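Local coordinates for Alr1585 protein (Nostoc sp., PDB 5C2I) that probably reduces hydrogen peroxide at a haem iron while oxidising dyes and related substrates, as a peroxidase of the dye-decolorizing (DyP) type, at residues A[194-206]-A[284-296]. The protein carries 1 engineered substitution. Numbering follows the deposited sequence.
Engineered in segment 194-206: H203 (natural residue Asp). With HEM (protoporphyrin IX containing Fe), chain E.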
ATOM      1  N   GLN A 194      13.594  -1.955  -6.362  1.00 21.33           N
ATOM      2  CA  GLN A 194      14.520  -2.363  -7.395  1.00 21.33           C
ATOM      3  C   GLN A 194      14.155  -3.774  -7.861  1.00 19.14           C
ATOM      4  O   GLN A 194      13.705  -4.584  -7.063  1.00 18.35           O
ATOM      5  CB  GLN A 194      15.971  -2.359  -6.890  1.00 22.07           C
ATOM      6  CG  GLN A 194      16.468  -1.042  -6.328  1.00 23.70           C
ATOM      7  CD  GLN A 194      17.801  -1.233  -5.642  1.00 24.76           C
ATOM      8  OE1 GLN A 194      17.896  -1.922  -4.627  1.00 25.66           O
ATOM      9  NE2 GLN A 194      18.850  -0.655  -6.217  1.00 23.93           N
ATOM     10  N   ILE A 195      14.388  -4.062  -9.136  1.00 18.36           N
ATOM     11  CA  ILE A 195      14.185  -5.407  -9.669  1.00 18.21           C
ATOM     12  C   ILE A 195      15.325  -6.295  -9.189  1.00 17.79           C
ATOM     13  O   ILE A 195      16.508  -5.967  -9.380  1.00 17.06           O
ATOM     14  CB  ILE A 195      14.152  -5.422 -11.200  1.00 18.50           C
ATOM     15  CG1 ILE A 195      12.948  -4.604 -11.711  1.00 19.27           C
ATOM     16  CG2 ILE A 195      14.146  -6.856 -11.749  1.00 18.46           C
ATOM     17  CD1 ILE A 195      12.914  -4.437 -13.213  1.00 19.99           C
ATOM     18  N   ILE A 196      14.987  -7.447  -8.588  1.00 16.85           N
ATOM     19  CA  ILE A 196      15.995  -8.314  -8.026  1.00 16.87           C
ATOM     20  C   ILE A 196      15.819  -9.742  -8.541  1.00 16.22           C
ATOM     21  O   ILE A 196      14.816 -10.087  -9.191  1.00 15.80           O
ATOM     22  CB  ILE A 196      15.995  -8.320  -6.476  1.00 18.05           C
ATOM     23  CG1 ILE A 196      14.597  -8.709  -5.918  1.00 18.62           C
ATOM     24  CG2 ILE A 196      16.408  -6.955  -5.949  1.00 18.36           C
ATOM     25  CD1 ILE A 196      14.600  -9.110  -4.465  1.00 19.36           C
ATOM     26  N   GLU A 197      16.800 -10.569  -8.259  1.00 16.22           N
ATOM     27  CA  GLU A 197      16.654 -12.018  -8.430  1.00 15.76           C
ATOM     28  C   GLU A 197      16.536 -12.594  -7.003  1.00 16.63           C
ATOM     29  O   GLU A 197      16.716 -11.886  -6.013  1.00 16.77           O
ATOM     30  CB  GLU A 197      17.815 -12.575  -9.238  1.00 16.09           C
ATOM     31  CG  GLU A 197      19.195 -12.211  -8.731  1.00 16.52           C
ATOM     32  CD  GLU A 197      19.521 -12.901  -7.405  1.00 17.78           C
ATOM     33  OE1 GLU A 197      19.233 -14.100  -7.262  1.00 17.70           O
ATOM     34  OE2 GLU A 197      20.036 -12.243  -6.488  1.00 20.01           O
ATOM     35  N   HIS A 198      16.182 -13.867  -6.886  1.00 16.40           N
ATOM     36  CA  HIS A 198      15.809 -14.465  -5.602  1.00 16.98           C
ATOM     37  C   HIS A 198      16.846 -14.401  -4.488  1.00 17.03           C
ATOM     38  O   HIS A 198      16.473 -14.441  -3.346  1.00 17.78           O
ATOM     39  CB  HIS A 198      15.396 -15.928  -5.827  1.00 17.16           C
ATOM     40  CG  HIS A 198      13.955 -16.081  -6.190  1.00 17.53           C
ATOM     41  ND1 HIS A 198      13.525 -16.399  -7.456  1.00 18.50           N
ATOM     42  CD2 HIS A 198      12.842 -15.971  -5.432  1.00 18.13           C
ATOM     43  CE1 HIS A 198      12.200 -16.432  -7.482  1.00 18.02           C
ATOM     44  NE2 HIS A 198      11.766 -16.207  -6.254  1.00 18.92           N
ATOM     45  N   PHE A 199      18.137 -14.361  -4.819  1.00 16.76           N
ATOM     46  CA  PHE A 199      19.157 -14.212  -3.780  1.00 18.07           C
ATOM     47  C   PHE A 199      19.222 -12.798  -3.230  1.00 18.48           C
ATOM     48  O   PHE A 199      19.925 -12.554  -2.247  1.00 20.05           O
ATOM     49  CB  PHE A 199      20.553 -14.665  -4.275  1.00 18.33           C
ATOM     50  CG  PHE A 199      20.648 -16.107  -4.678  1.00 18.41           C
ATOM     51  CD1 PHE A 199      19.973 -17.110  -4.004  1.00 19.33           C
ATOM     52  CD2 PHE A 199      21.470 -16.476  -5.738  1.00 18.86           C
ATOM     53  CE1 PHE A 199      20.124 -18.451  -4.355  1.00 19.19           C
ATOM     54  CE2 PHE A 199      21.631 -17.807  -6.114  1.00 19.36           C
ATOM     55  CZ  PHE A 199      20.953 -18.814  -5.407  1.00 19.67           C
ATOM     56  N   GLY A 200      18.435 -11.884  -3.792  1.00 18.67           N
ATOM     57  CA  GLY A 200      18.259 -10.543  -3.226  1.00 18.67           C
ATOM     58  C   GLY A 200      19.084  -9.466  -3.906  1.00 18.46           C
ATOM     59  O   GLY A 200      19.055  -8.329  -3.479  1.00 19.54           O
ATOM     60  N   PHE A 201      19.781  -9.800  -4.982  1.00 17.03           N
ATOM     61  CA  PHE A 201      20.598  -8.833  -5.684  1.00 16.97           C
ATOM     62  C   PHE A 201      19.849  -8.175  -6.840  1.00 17.41           C
ATOM     63  O   PHE A 201      19.169  -8.829  -7.626  1.00 17.32           O
ATOM     64  CB  PHE A 201      21.871  -9.494  -6.235  1.00 16.52           C
ATOM     65  CG  PHE A 201      22.794 -10.014  -5.154  1.00 16.80           C
ATOM     66  CD1 PHE A 201      22.489 -11.196  -4.490  1.00 17.42           C
ATOM     67  CD2 PHE A 201      23.915  -9.311  -4.783  1.00 17.19           C
ATOM     68  CE1 PHE A 201      23.329 -11.693  -3.505  1.00 19.45           C
ATOM     69  CE2 PHE A 201      24.752  -9.779  -3.760  1.00 17.74           C
ATOM     70  CZ  PHE A 201      24.459 -10.959  -3.108  1.00 19.06           C
ATOM     71  N   VAL A 202      20.008  -6.878  -6.957  1.00 17.64           N
ATOM     72  CA  VAL A 202      19.462  -6.136  -8.098  1.00 17.56           C
ATOM     73  C   VAL A 202      19.978  -6.766  -9.382  1.00 17.46           C
ATOM     74  O   VAL A 202      21.153  -7.159  -9.466  1.00 17.52           O
ATOM     75  CB  VAL A 202      19.832  -4.657  -8.039  1.00 18.48           C
ATOM     76  CG1 VAL A 202      19.286  -3.920  -9.253  1.00 18.57           C
ATOM     77  CG2 VAL A 202      19.181  -4.065  -6.816  1.00 20.44           C
ATOM     78  N   HIS A 203      19.102  -6.872 -10.363  1.00 17.25           N
ATOM     79  CA  HIS A 203      19.358  -7.722 -11.524  1.00 18.48           C
ATOM     80  C   HIS A 203      18.924  -7.044 -12.783  1.00 19.73           C
ATOM     81  O   HIS A 203      17.841  -6.426 -12.817  1.00 19.22           O
ATOM     82  CB  HIS A 203      18.624  -9.048 -11.335  1.00 20.45           C
ATOM     83  CG  HIS A 203      19.147 -10.150 -12.197  1.00 23.55           C
ATOM     84  ND1 HIS A 203      18.325 -10.983 -12.900  1.00 27.35           N
ATOM     85  CD2 HIS A 203      20.401 -10.548 -12.483  1.00 23.67           C
ATOM     86  CE1 HIS A 203      19.051 -11.875 -13.558  1.00 26.06           C
ATOM     87  NE2 HIS A 203      20.311 -11.618 -13.336  1.00 23.13           N
ATOM     88  N   GLY A 204      19.741  -7.190 -13.833  1.00 18.89           N
ATOM     89  CA  GLY A 204      19.481  -6.564 -15.120  1.00 18.75           C
ATOM     90  C   GLY A 204      20.191  -5.245 -15.290  1.00 18.33           C
ATOM     91  O   GLY A 204      19.855  -4.494 -16.194  1.00 18.86           O
ATOM     92  N   VAL A 205      21.190  -4.960 -14.451  1.00 17.09           N
ATOM     93  CA  VAL A 205      21.832  -3.656 -14.450  1.00 16.52           C
ATOM     94  C   VAL A 205      22.662  -3.420 -15.754  1.00 16.55           C
ATOM     95  O   VAL A 205      22.501  -2.388 -16.428  1.00 17.27           O
ATOM     96  CB  VAL A 205      22.759  -3.480 -13.234  1.00 16.98           C
ATOM     97  CG1 VAL A 205      23.447  -2.147 -13.289  1.00 17.55           C
ATOM     98  CG2 VAL A 205      21.997  -3.658 -11.933  1.00 17.41           C
ATOM     99  N   SER A 206      23.563  -4.351 -16.068  1.00 15.49           N
ATOM    100  CA  SER A 206      24.512  -4.172 -17.184  1.00 15.09           C
ATOM    101  C   SER A 206      24.074  -4.927 -18.431  1.00 15.57           C
ATOM    102  O   SER A 206      24.067  -6.181 -18.455  1.00 14.36           O
ATOM    103  CB  SER A 206      25.900  -4.639 -16.770  1.00 15.11           C
ATOM    104  OG  SER A 206      26.815  -4.382 -17.819  1.00 15.57           O
ATOM    105  N   ALA A 284      30.452 -10.124   1.915  1.00 19.31           N
ATOM    106  CA  ALA A 284      30.571 -11.507   1.400  1.00 18.60           C
ATOM    107  C   ALA A 284      29.696 -11.705   0.144  1.00 18.04           C
ATOM    108  O   ALA A 284      30.127 -12.292  -0.851  1.00 17.69           O
ATOM    109  CB  ALA A 284      30.218 -12.516   2.481  1.00 18.92           C
ATOM    110  N   GLY A 285      28.440 -11.273   0.223  1.00 18.04           N
ATOM    111  CA  GLY A 285      27.546 -11.275  -0.937  1.00 17.29           C
ATOM    112  C   GLY A 285      28.128 -10.560  -2.148  1.00 16.63           C
ATOM    113  O   GLY A 285      28.113 -11.106  -3.256  1.00 16.51           O
ATOM    114  N   ALA A 286      28.694  -9.367  -1.927  1.00 17.57           N
ATOM    115  CA  ALA A 286      29.295  -8.607  -2.986  1.00 16.93           C
ATOM    116  C   ALA A 286      30.528  -9.284  -3.602  1.00 17.13           C
ATOM    117  O   ALA A 286      30.779  -9.150  -4.811  1.00 17.17           O
ATOM    118  CB  ALA A 286      29.665  -7.222  -2.497  1.00 17.86           C
ATOM    119  N   LEU A 287      31.257 -10.043  -2.814  1.00 17.14           N
ATOM    120  CA  LEU A 287      32.392 -10.813  -3.347  1.00 17.80           C
ATOM    121  C   LEU A 287      31.965 -12.004  -4.209  1.00 17.28           C
ATOM    122  O   LEU A 287      32.696 -12.455  -5.100  1.00 17.78           O
ATOM    123  CB  LEU A 287      33.284 -11.308  -2.194  1.00 18.12           C
ATOM    124  CG  LEU A 287      33.943 -10.230  -1.346  1.00 18.98           C
ATOM    125  CD1 LEU A 287      34.746 -10.814  -0.198  1.00 19.79           C
ATOM    126  CD2 LEU A 287      34.832  -9.311  -2.189  1.00 18.87           C
ATOM    127  N   ILE A 288      30.804 -12.552  -3.922  1.00 17.25           N
ATOM    128  CA  ILE A 288      30.273 -13.673  -4.695  1.00 16.63           C
ATOM    129  C   ILE A 288      29.792 -13.116  -6.055  1.00 16.46           C
ATOM    130  O   ILE A 288      30.101 -13.661  -7.109  1.00 15.94           O
ATOM    131  CB  ILE A 288      29.077 -14.334  -3.963  1.00 17.24           C
ATOM    132  CG1 ILE A 288      29.505 -15.041  -2.671  1.00 18.18           C
ATOM    133  CG2 ILE A 288      28.357 -15.350  -4.871  1.00 17.33           C
ATOM    134  CD1 ILE A 288      28.389 -15.200  -1.662  1.00 18.76           C
ATOM    135  N   VAL A 289      28.994 -12.048  -6.004  1.00 15.63           N
ATOM    136  CA  VAL A 289      28.287 -11.556  -7.171  1.00 15.76           C
ATOM    137  C   VAL A 289      29.084 -10.544  -7.980  1.00 15.68           C
ATOM    138  O   VAL A 289      28.988 -10.552  -9.216  1.00 16.06           O
ATOM    139  CB  VAL A 289      26.944 -10.944  -6.756  1.00 15.47           C
ATOM    140  CG1 VAL A 289      26.277 -10.224  -7.909  1.00 15.77           C
ATOM    141  CG2 VAL A 289      26.026 -12.040  -6.207  1.00 15.58           C
ATOM    142  N   GLY A 290      29.844  -9.698  -7.291  1.00 15.92           N
ATOM    143  CA  GLY A 290      30.575  -8.590  -7.909  1.00 15.88           C
ATOM    144  C   GLY A 290      29.893  -7.259  -7.597  1.00 16.35           C
ATOM    145  O   GLY A 290      30.451  -6.197  -7.839  1.00 16.30           O
ATOM    146  N   ARG A 291      28.689  -7.343  -7.030  1.00 16.01           N
ATOM    147  CA  ARG A 291      27.945  -6.175  -6.566  1.00 15.73           C
ATOM    148  C   ARG A 291      27.280  -6.506  -5.234  1.00 15.89           C
ATOM    149  O   ARG A 291      26.919  -7.641  -4.963  1.00 15.24           O
ATOM    150  CB  ARG A 291      26.828  -5.761  -7.551  1.00 15.73           C
ATOM    151  CG  ARG A 291      27.282  -5.253  -8.898  1.00 15.64           C
ATOM    152  CD  ARG A 291      26.055  -5.094  -9.779  1.00 15.61           C
ATOM    153  NE  ARG A 291      26.392  -4.699 -11.120  1.00 15.47           N
ATOM    154  CZ  ARG A 291      26.455  -3.447 -11.575  1.00 15.40           C
ATOM    155  NH1 ARG A 291      26.264  -2.385 -10.782  1.00 16.05           N
ATOM    156  NH2 ARG A 291      26.756  -3.252 -12.844  1.00 15.80           N
ATOM    157  N   PHE A 292      27.108  -5.480  -4.413  1.00 16.35           N
ATOM    158  CA  PHE A 292      26.212  -5.570  -3.264  1.00 16.60           C
ATOM    159  C   PHE A 292      24.800  -5.790  -3.726  1.00 16.21           C
ATOM    160  O   PHE A 292      24.493  -5.615  -4.907  1.00 15.48           O
ATOM    161  CB  PHE A 292      26.306  -4.303  -2.428  1.00 17.19           C
ATOM    162  CG  PHE A 292      27.585  -4.214  -1.648  1.00 18.26           C
ATOM    163  CD1 PHE A 292      28.732  -3.663  -2.216  1.00 18.43           C
ATOM    164  CD2 PHE A 292      27.667  -4.712  -0.356  1.00 18.62           C
ATOM    165  CE1 PHE A 292      29.934  -3.604  -1.510  1.00 18.90           C
ATOM    166  CE2 PHE A 292      28.858  -4.653   0.343  1.00 18.98           C
ATOM    167  CZ  PHE A 292      29.990  -4.097  -0.237  1.00 18.85           C
ATOM    168  N   ALA A 293      23.946  -6.188  -2.786  1.00 17.40           N
ATOM    169  CA  ALA A 293      22.533  -6.422  -3.056  1.00 17.71           C
ATOM    170  C   ALA A 293      21.897  -5.242  -3.790  1.00 17.61           C
ATOM    171  O   ALA A 293      21.111  -5.450  -4.702  1.00 17.87           O
ATOM    172  CB  ALA A 293      21.780  -6.756  -1.773  1.00 17.87           C
ATOM    173  N   ASP A 294      22.263  -4.011  -3.408  1.00 18.00           N
ATOM    174  CA  ASP A 294      21.645  -2.824  -4.022  1.00 17.68           C
ATOM    175  C   ASP A 294      22.183  -2.494  -5.406  1.00 17.62           C
ATOM    176  O   ASP A 294      21.670  -1.594  -6.061  1.00 16.63           O
ATOM    177  CB  ASP A 294      21.734  -1.574  -3.102  1.00 18.83           C
ATOM    178  CG  ASP A 294      23.175  -1.132  -2.843  1.00 18.59           C
ATOM    179  OD1 ASP A 294      23.894  -0.919  -3.810  1.00 19.40           O
ATOM    180  OD2 ASP A 294      23.552  -0.913  -1.696  1.00 20.78           O
ATOM    181  N   GLY A 295      23.229  -3.202  -5.834  1.00 16.93           N
ATOM    182  CA  GLY A 295      23.876  -2.925  -7.095  1.00 16.31           C
ATOM    183  C   GLY A 295      25.242  -2.260  -7.056  1.00 16.89           C
ATOM    184  O   GLY A 295      25.918  -2.181  -8.094  1.00 16.40           O
ATOM    185  N   THR A 296      25.676  -1.776  -5.874  1.00 17.87           N
ATOM    186  CA  THR A 296      26.953  -1.137  -5.723  1.00 17.98           C
ATOM    187  C   THR A 296      28.089  -2.082  -6.205  1.00 17.18           C
ATOM    188  O   THR A 296      28.249  -3.168  -5.651  1.00 16.88           O
ATOM    189  CB  THR A 296      27.222  -0.741  -4.230  1.00 18.42           C
ATOM    190  OG1 THR A 296      26.205   0.184  -3.781  1.00 19.11           O
ATOM    191  CG2 THR A 296      28.576  -0.071  -4.086  1.00 19.11           C
TER
HETATM  192  CHA HEM E 501      24.989  -9.999 -14.121  1.00 13.30           C
HETATM  193  CHB HEM E 501      22.611 -12.870 -11.061  1.00 13.49           C
HETATM  194  CHC HEM E 501      22.827 -16.462 -14.298  1.00 13.80           C
HETATM  195  CHD HEM E 501      25.416 -13.638 -17.213  1.00 14.48           C
HETATM  196  C1A HEM E 501      24.339 -10.474 -12.993  1.00 13.20           C
HETATM  197  C2A HEM E 501      24.121  -9.728 -11.797  1.00 14.07           C
HETATM  198  C3A HEM E 501      23.455 -10.536 -10.944  1.00 13.10           C
HETATM  199  C4A HEM E 501      23.241 -11.760 -11.616  1.00 13.58           C
HETATM  200  CMA HEM E 501      22.960 -10.212  -9.560  1.00 13.61           C
HETATM  201  CAA HEM E 501      24.545  -8.282 -11.506  1.00 12.77           C
HETATM  202  CBA HEM E 501      23.584  -7.162 -11.912  1.00 14.05           C
HETATM  203  CGA HEM E 501      23.383  -7.208 -13.402  1.00 14.47           C
HETATM  204  O1A HEM E 501      24.193  -6.659 -14.205  1.00 15.91           O
HETATM  205  O2A HEM E 501      22.397  -7.806 -13.836  1.00 14.08           O
HETATM  206  C1B HEM E 501      22.435 -14.085 -11.722  1.00 15.15           C
HETATM  207  C2B HEM E 501      21.715 -15.203 -11.173  1.00 14.99           C
HETATM  208  C3B HEM E 501      21.735 -16.176 -12.072  1.00 14.60           C
HETATM  209  C4B HEM E 501      22.544 -15.667 -13.182  1.00 14.65           C
HETATM  210  CMB HEM E 501      21.045 -15.214  -9.845  1.00 15.31           C
HETATM  211  CAB HEM E 501      21.104 -17.520 -12.084  1.00 14.62           C
HETATM  212  CBB HEM E 501      20.014 -17.844 -11.367  1.00 15.38           C
HETATM  213  C1C HEM E 501      23.609 -16.027 -15.380  1.00 14.78           C
HETATM  214  C2C HEM E 501      24.048 -16.806 -16.431  1.00 14.43           C
HETATM  215  C3C HEM E 501      24.804 -16.002 -17.244  1.00 15.31           C
HETATM  216  C4C HEM E 501      24.791 -14.722 -16.678  1.00 14.56           C
HETATM  217  CMC HEM E 501      23.727 -18.246 -16.706  1.00 14.55           C
HETATM  218  CAC HEM E 501      25.542 -16.334 -18.462  1.00 14.88           C
HETATM  219  CBC HEM E 501      26.089 -17.477 -18.798  1.00 16.19           C
HETATM  220  C1D HEM E 501      25.378 -12.383 -16.608  1.00 14.38           C
HETATM  221  C2D HEM E 501      25.986 -11.222 -17.250  1.00 14.19           C
HETATM  222  C3D HEM E 501      25.914 -10.222 -16.382  1.00 13.83           C
HETATM  223  C4D HEM E 501      25.200 -10.790 -15.218  1.00 13.39           C
HETATM  224  CMD HEM E 501      26.618 -11.139 -18.630  1.00 15.72           C
HETATM  225  CAD HEM E 501      26.375  -8.812 -16.613  1.00 14.08           C
HETATM  226  CBD HEM E 501      27.856  -8.592 -16.285  1.00 14.24           C
HETATM  227  CGD HEM E 501      28.230  -7.178 -16.586  1.00 13.43           C
HETATM  228  O1D HEM E 501      28.737  -6.539 -15.667  1.00 13.40           O
HETATM  229  O2D HEM E 501      28.049  -6.643 -17.734  1.00 15.31           O
HETATM  230  NA  HEM E 501      23.863 -11.743 -12.842  1.00 13.41           N
HETATM  231  NB  HEM E 501      22.955 -14.442 -12.854  1.00 13.87           N
HETATM  232  NC  HEM E 501      24.143 -14.776 -15.476  1.00 14.08           N
HETATM  233  ND  HEM E 501      24.987 -12.108 -15.362  1.00 13.68           N
HETATM  234 FE   HEM E 501      24.031 -13.250 -14.136  1.00 15.06          FE
HETATM  235  O   HOH W   1      23.484  -6.522  -8.005  1.00 16.33           O
HETATM  236  O   HOH W   2      21.975 -12.824 -15.164  1.00 20.81           O
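F201 and V289 supply the apolar part of this contact, an example of how an aromatic ring can anchor a haem-binding loop to a helix. Methyl CG2 of V289 sits almost centrally over one face of the phenyl ring, 3.5 Å from its centroid, a CH-pi contact. With CG anti to the carbonyl carbon (chi1 -64°), F201 sends its ring in beside helix 284-289, while its CB touches haem methyl CMA. A side chain at G285 would crowd F201 CZ, which fits a glycine at this point of the helix. The carbonyl R291 O, buried without a hydrogen-bonding partner, meets the ring edge, 3.3 Å from F201 CE2.

Two hydrogen bonds tie the loop to the turn F292-G295. V202 N reaches A293 O at 2.9 Å, nearly straight and in the carbonyl plane. Q194 NE2 approaches D294 O at 3.0 Å, tilted from the plane of the D294 carbonyl, and also donates to V308 O, while Q194 OE1 accepts from N190.

A flat cation closes the other end. V205 CG1 packs over one face of the R291 guanidinium, 3.5 Å from NH2, while NH1 donates in plane to G295 O at 2.7 Å and also serves T311 O. With an alanine in place of R291, the V205 methyl is likely to lose the flat surface it lies on, and the carbonyl of G295 the in-plane donor that holds it.

Beyond V202 the loop turns to the haem: G204 N and S206 N bind one propionate, S206 OG the other. The engineered H203, replacing aspartate, holds through NE2 (2.8 Å) a water that coordinates iron. The run G200 to G204 occupies the position of the GXXDG motif that marks the distal haem pocket of DyP-type peroxidases.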